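Sulfur oxidation protein SOXB (Thermus thermophilus, PDB 2WDD) is a dimanganese enzyme of the 5'-nucleotidase family that probably acts in sulfur oxidation as a thiosulfohydrolase, hydrolysing the sulfur-sulfur bond of cysteine S-thiosulfonate. Local coordinates at residues G67-P81 with L86-F98. Sequence-based numbering, arbitrary orientation.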
loop_
_atom_site.group_PDB
_atom_site.type_symbol
_atom_site.label_atom_id
_atom_site.label_comp_id
_atom_site.label_asym_id
_atom_site.label_seq_id
_atom_site.Cartn_x
_atom_site.Cartn_y
_atom_site.Cartn_z
ATOM N N GLY A 67 4.106 0.178 -16.634
ATOM C CA GLY A 67 4.385 0.911 -17.856
ATOM C C GLY A 67 3.472 0.600 -19.024
ATOM O O GLY A 67 2.253 0.575 -18.882
ATOM N N GLU A 68 4.056 0.421 -20.207
ATOM C CA GLU A 68 3.236 0.181 -21.387
ATOM C C GLU A 68 2.546 -1.174 -21.317
ATOM O O GLU A 68 1.419 -1.355 -21.815
ATOM C CB GLU A 68 4.084 0.293 -22.655
ATOM C CG GLU A 68 4.840 1.614 -22.763
ATOM C CD GLU A 68 6.230 1.618 -22.114
ATOM O OE1 GLU A 68 6.570 0.694 -21.338
ATOM O OE2 GLU A 68 6.973 2.610 -22.337
ATOM N N ALA A 69 3.244 -2.139 -20.729
ATOM C CA ALA A 69 2.733 -3.502 -20.636
ATOM C C ALA A 69 1.402 -3.593 -19.900
ATOM O O ALA A 69 0.531 -4.350 -20.300
ATOM C CB ALA A 69 3.770 -4.423 -19.985
ATOM N N ILE A 70 1.251 -2.852 -18.806
ATOM C CA ILE A 70 -0.009 -2.914 -18.075
ATOM C C ILE A 70 -1.146 -2.317 -18.896
ATOM O O ILE A 70 -2.274 -2.801 -18.848
ATOM C CB ILE A 70 0.100 -2.307 -16.666
ATOM C CG1 ILE A 70 -1.080 -2.776 -15.805
ATOM C CG2 ILE A 70 0.199 -0.802 -16.720
ATOM C CD1 ILE A 70 -0.945 -2.382 -14.320
ATOM N N LEU A 71 -0.855 -1.267 -19.653
ATOM C CA LEU A 71 -1.881 -0.677 -20.509
ATOM C C LEU A 71 -2.331 -1.696 -21.557
ATOM O O LEU A 71 -3.523 -1.898 -21.758
ATOM C CB LEU A 71 -1.387 0.620 -21.160
ATOM C CG LEU A 71 -0.951 1.731 -20.193
ATOM C CD1 LEU A 71 -0.458 2.926 -20.970
ATOM C CD2 LEU A 71 -2.081 2.127 -19.245
ATOM N N ARG A 72 -1.376 -2.384 -22.176
ATOM C CA ARG A 72 -1.708 -3.378 -23.190
ATOM C C ARG A 72 -2.474 -4.555 -22.600
ATOM O O ARG A 72 -3.442 -5.048 -23.191
ATOM C CB ARG A 72 -0.435 -3.877 -23.871
ATOM C CG ARG A 72 0.239 -2.821 -24.727
ATOM C CD ARG A 72 1.329 -3.446 -25.584
ATOM N NE ARG A 72 2.471 -3.924 -24.804
ATOM C CZ ARG A 72 3.579 -3.215 -24.584
ATOM N NH1 ARG A 72 3.677 -1.982 -25.057
ATOM N NH2 ARG A 72 4.593 -3.747 -23.901
ATOM N N TYR A 73 -2.025 -5.023 -21.437
ATOM C CA TYR A 73 -2.653 -6.176 -20.798
ATOM C C TYR A 73 -4.148 -5.985 -20.590
ATOM O O TYR A 73 -4.942 -6.894 -20.821
ATOM C CB TYR A 73 -1.968 -6.464 -19.459
ATOM C CG TYR A 73 -2.448 -7.717 -18.766
ATOM C CD1 TYR A 73 -1.742 -8.919 -18.885
ATOM C CD2 TYR A 73 -3.569 -7.698 -17.948
ATOM C CE1 TYR A 73 -2.165 -10.063 -18.226
ATOM C CE2 TYR A 73 -3.991 -8.835 -17.292
ATOM C CZ TYR A 73 -3.303 -10.014 -17.448
ATOM O OH TYR A 73 -3.720 -11.147 -16.769
ATOM N N TYR A 74 -4.524 -4.788 -20.152
ATOM C CA TYR A 74 -5.915 -4.474 -19.866
ATOM C C TYR A 74 -6.642 -3.763 -21.006
ATOM O O TYR A 74 -7.808 -3.414 -20.868
ATOM C CB TYR A 74 -5.999 -3.655 -18.574
ATOM C CG TYR A 74 -5.642 -4.482 -17.363
ATOM C CD1 TYR A 74 -6.495 -5.495 -16.924
ATOM C CD2 TYR A 74 -4.445 -4.296 -16.688
ATOM C CE1 TYR A 74 -6.179 -6.270 -15.833
ATOM C CE2 TYR A 74 -4.105 -5.088 -15.599
ATOM C CZ TYR A 74 -4.982 -6.076 -15.177
ATOM O OH TYR A 74 -4.660 -6.854 -14.088
ATOM N N GLY A 75 -5.955 -3.526 -22.120
ATOM C CA GLY A 75 -6.597 -2.856 -23.237
ATOM C C GLY A 75 -6.988 -1.424 -22.935
ATOM O O GLY A 75 -8.002 -0.920 -23.430
ATOM N N VAL A 76 -6.182 -0.762 -22.115
ATOM C CA VAL A 76 -6.424 0.627 -21.740
ATOM C C VAL A 76 -5.689 1.555 -22.683
ATOM O O VAL A 76 -4.482 1.403 -22.915
ATOM C CB VAL A 76 -6.032 0.856 -20.275
ATOM C CG1 VAL A 76 -6.196 2.334 -19.879
ATOM C CG2 VAL A 76 -6.887 -0.029 -19.394
ATOM N N GLU A 77 -6.429 2.504 -23.246
ATOM C CA GLU A 77 -5.839 3.440 -24.183
ATOM C C GLU A 77 -4.939 4.455 -23.493
ATOM O O GLU A 77 -5.249 4.964 -22.408
ATOM C CB GLU A 77 -6.917 4.138 -25.012
ATOM C CG GLU A 77 -7.680 3.198 -25.932
ATOM C CD GLU A 77 -7.903 3.779 -27.312
ATOM O OE1 GLU A 77 -8.559 4.837 -27.408
ATOM O OE2 GLU A 77 -7.432 3.177 -28.300
ATOM N N ARG A 78 -3.817 4.736 -24.130
ATOM C CA ARG A 78 -2.848 5.684 -23.618
ATOM C C ARG A 78 -3.509 7.060 -23.497
ATOM O O ARG A 78 -4.262 7.469 -24.385
ATOM C CB ARG A 78 -1.694 5.777 -24.611
ATOM C CG ARG A 78 -0.533 6.592 -24.115
ATOM C CD ARG A 78 0.631 6.567 -25.092
ATOM N NE ARG A 78 1.782 7.209 -24.484
ATOM C CZ ARG A 78 3.029 7.105 -24.922
ATOM N NH1 ARG A 78 3.312 6.369 -25.998
ATOM N NH2 ARG A 78 3.989 7.738 -24.265
ATOM N N GLY A 79 -3.213 7.783 -22.421
ATOM C CA GLY A 79 -3.712 9.133 -22.242
ATOM C C GLY A 79 -5.088 9.276 -21.627
ATOM O O GLY A 79 -5.573 10.395 -21.466
ATOM N N THR A 80 -5.706 8.161 -21.263
ATOM C CA THR A 80 -7.027 8.182 -20.648
ATOM C C THR A 80 -6.904 8.347 -19.139
ATOM O O THR A 80 -5.846 8.091 -18.560
ATOM C CB THR A 80 -7.768 6.880 -20.941
ATOM O OG1 THR A 80 -6.965 5.779 -20.490
ATOM C CG2 THR A 80 -8.023 6.731 -22.443
ATOM N N PRO A 81 -8.012 8.711 -18.472
ATOM C CA PRO A 81 -7.960 8.818 -17.012
ATOM C C PRO A 81 -7.546 7.485 -16.391
ATOM O O PRO A 81 -6.793 7.462 -15.420
ATOM C CB PRO A 81 -9.401 9.168 -16.633
ATOM C CG PRO A 81 -9.932 9.892 -17.831
ATOM C CD PRO A 81 -9.240 9.309 -19.041
ATOM N N LEU A 86 -3.289 3.923 -13.837
ATOM C CA LEU A 86 -2.722 2.600 -14.007
ATOM C C LEU A 86 -1.228 2.460 -14.216
ATOM O O LEU A 86 -0.646 1.427 -13.868
ATOM C CB LEU A 86 -3.463 1.927 -15.173
ATOM C CG LEU A 86 -3.374 0.417 -15.378
ATOM C CD1 LEU A 86 -3.901 -0.321 -14.148
ATOM C CD2 LEU A 86 -4.221 0.028 -16.613
ATOM N N SER A 87 -0.602 3.463 -14.817
ATOM C CA SER A 87 0.794 3.338 -15.201
ATOM C C SER A 87 1.595 4.629 -14.984
ATOM O O SER A 87 1.022 5.721 -14.928
ATOM C CB SER A 87 0.794 3.003 -16.702
ATOM O OG SER A 87 2.085 2.988 -17.280
ATOM N N TYR A 88 2.922 4.509 -14.932
ATOM C CA TYR A 88 3.794 5.685 -14.820
ATOM C C TYR A 88 3.926 6.384 -16.182
ATOM O O TYR A 88 4.422 7.503 -16.252
ATOM C CB TYR A 88 5.209 5.296 -14.333
ATOM C CG TYR A 88 6.031 4.490 -15.328
ATOM C CD1 TYR A 88 6.881 5.105 -16.245
ATOM C CD2 TYR A 88 5.961 3.110 -15.330
ATOM C CE1 TYR A 88 7.610 4.334 -17.171
ATOM C CE2 TYR A 88 6.685 2.352 -16.215
ATOM C CZ TYR A 88 7.493 2.959 -17.129
ATOM O OH TYR A 88 8.211 2.152 -17.987
ATOM N N VAL A 89 3.548 5.708 -17.266
ATOM C CA VAL A 89 3.689 6.302 -18.603
ATOM C C VAL A 89 2.936 7.636 -18.673
ATOM O O VAL A 89 1.791 7.720 -18.244
ATOM C CB VAL A 89 3.248 5.308 -19.704
ATOM C CG1 VAL A 89 3.198 5.986 -21.077
ATOM C CG2 VAL A 89 4.204 4.114 -19.737
ATOM N N ASP A 90 3.607 8.673 -19.177
ATOM C CA ASP A 90 3.024 10.020 -19.309
ATOM C C ASP A 90 2.572 10.629 -17.996
ATOM O O ASP A 90 1.750 11.548 -17.990
ATOM C CB ASP A 90 1.831 10.029 -20.281
ATOM C CG ASP A 90 2.135 9.353 -21.609
ATOM O OD1 ASP A 90 3.252 9.527 -22.136
ATOM O OD2 ASP A 90 1.222 8.692 -22.144
ATOM N N PHE A 91 3.092 10.134 -16.879
ATOM C CA PHE A 91 2.585 10.581 -15.587
ATOM C C PHE A 91 2.448 12.074 -15.345
ATOM O O PHE A 91 1.357 12.545 -15.010
ATOM C CB PHE A 91 3.270 9.903 -14.407
ATOM C CG PHE A 91 2.666 10.276 -13.088
ATOM C CD1 PHE A 91 1.492 9.675 -12.652
ATOM C CD2 PHE A 91 3.214 11.297 -12.326
ATOM C CE1 PHE A 91 0.910 10.040 -11.438
ATOM C CE2 PHE A 91 2.625 11.693 -11.135
ATOM C CZ PHE A 91 1.474 11.059 -10.685
ATOM N N VAL A 92 3.549 12.811 -15.433
ATOM C CA VAL A 92 3.463 14.232 -15.133
ATOM C C VAL A 92 2.449 14.925 -16.040
ATOM O O VAL A 92 1.619 15.706 -15.566
ATOM C CB VAL A 92 4.827 14.922 -15.172
ATOM C CG1 VAL A 92 4.654 16.430 -14.992
ATOM C CG2 VAL A 92 5.747 14.342 -14.102
ATOM N N GLU A 93 2.509 14.627 -17.340
ATOM C CA GLU A 93 1.587 15.240 -18.288
ATOM C C GLU A 93 0.138 14.952 -17.913
ATOM O O GLU A 93 -0.699 15.860 -17.900
ATOM C CB GLU A 93 1.878 14.765 -19.715
ATOM C CG GLU A 93 3.261 15.147 -20.219
ATOM C CD GLU A 93 3.435 14.917 -21.709
ATOM O OE1 GLU A 93 2.589 15.395 -22.493
ATOM O OE2 GLU A 93 4.433 14.276 -22.099
ATOM N N LEU A 94 -0.157 13.701 -17.573
ATOM C CA LEU A 94 -1.520 13.335 -17.198
ATOM C C LEU A 94 -1.944 13.898 -15.843
ATOM O O LEU A 94 -3.117 14.195 -15.633
ATOM C CB LEU A 94 -1.726 11.820 -17.269
ATOM C CG LEU A 94 -1.520 11.275 -18.686
ATOM C CD1 LEU A 94 -1.839 9.785 -18.745
ATOM C CD2 LEU A 94 -2.367 12.061 -19.700
ATOM N N ALA A 95 -0.988 14.066 -14.930
ATOM C CA ALA A 95 -1.303 14.644 -13.630
ATOM C C ALA A 95 -1.719 16.110 -13.835
ATOM O O ALA A 95 -2.646 16.605 -13.176
ATOM C CB ALA A 95 -0.086 14.537 -12.697
ATOM N N ARG A 96 -1.057 16.796 -14.762
ATOM C CA ARG A 96 -1.427 18.183 -15.054
ATOM C C ARG A 96 -2.793 18.215 -15.740
ATOM O O ARG A 96 -3.567 19.151 -15.563
ATOM C CB ARG A 96 -0.391 18.848 -15.959
ATOM C CG ARG A 96 1.030 18.753 -15.443
ATOM C CD ARG A 96 1.464 20.029 -14.779
ATOM N NE ARG A 96 2.877 19.989 -14.425
ATOM C CZ ARG A 96 3.344 20.256 -13.212
ATOM N NH1 ARG A 96 2.504 20.580 -12.236
ATOM N NH2 ARG A 96 4.647 20.191 -12.980
ATOM N N THR A 97 -3.071 17.199 -16.545
ATOM C CA THR A 97 -4.306 17.144 -17.316
ATOM C C THR A 97 -5.553 16.889 -16.482
ATOM O O THR A 97 -6.538 17.641 -16.555
ATOM C CB THR A 97 -4.169 16.066 -18.431
ATOM O OG1 THR A 97 -3.118 16.437 -19.330
ATOM C CG2 THR A 97 -5.482 15.883 -19.201
ATOM N N PHE A 98 -5.516 15.800 -15.711
ATOM C CA PHE A 98 -6.670 15.318 -14.963
ATOM C C PHE A 98 -6.746 15.777 -13.516
ATOM O O PHE A 98 -7.782 15.640 -12.879
ATOM C CB PHE A 98 -6.737 13.789 -15.023
ATOM C CG PHE A 98 -6.890 13.242 -16.419
ATOM C CD1 PHE A 98 -7.946 13.649 -17.233
ATOM C CD2 PHE A 98 -5.939 12.380 -16.947
ATOM C CE1 PHE A 98 -8.063 13.170 -18.532
ATOM C CE2 PHE A 98 -6.060 11.879 -18.231
ATOM C CZ PHE A 98 -7.138 12.262 -19.024
HETATM O O HOH W 1 3.555 1.452 -13.945
HETATM O O HOH W 2 -0.954 7.131 -20.998
#
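Arg-78 and Asp-90 form a side-on, two-pronged salt bridge between the loop that follows the Schellman motif at Gly-75 and the N-cap position of helix 91-98; the carboxylate turns to the arginine and does not cap the helix. Guanidinium and carboxylate lie nearly coplanar, 13° between their planes. Arg-78 NE meets the syn lone pair of Asp-90 OD2 at 2.8 Å in an almost straight bond (175°), while its NH2 reaches Asp-90 OD1. The arginine gets there by an extended chain, with CG anti to the backbone N (chi1 -172°). A water joins Asp-90 OD2 to Gly-79 N.

Deeper in, Leu-86 divides its methyls: CD1 packs on Ile-70 CD1 (3.6 Å), and CD2 sits among Leu-71, Tyr-74 and Val-76. Helix 81-86 links the segments, and the Ile-70 side chain lies about 11 Å from that of the manganese ligand His-288. Farther along, Pro-81 CG lies over one face of the Phe-98 ring, a CH-pi contact 4.1 Å from the centroid; Thr-97 CG2 covers the opposite face, and Gly-79 O lies at the ring edge. Ser-87 OG donates to Gly-67 O (2.9 Å) from above the carbonyl plane and accepts from Val-89 N (3.1 Å), closing an ST turn.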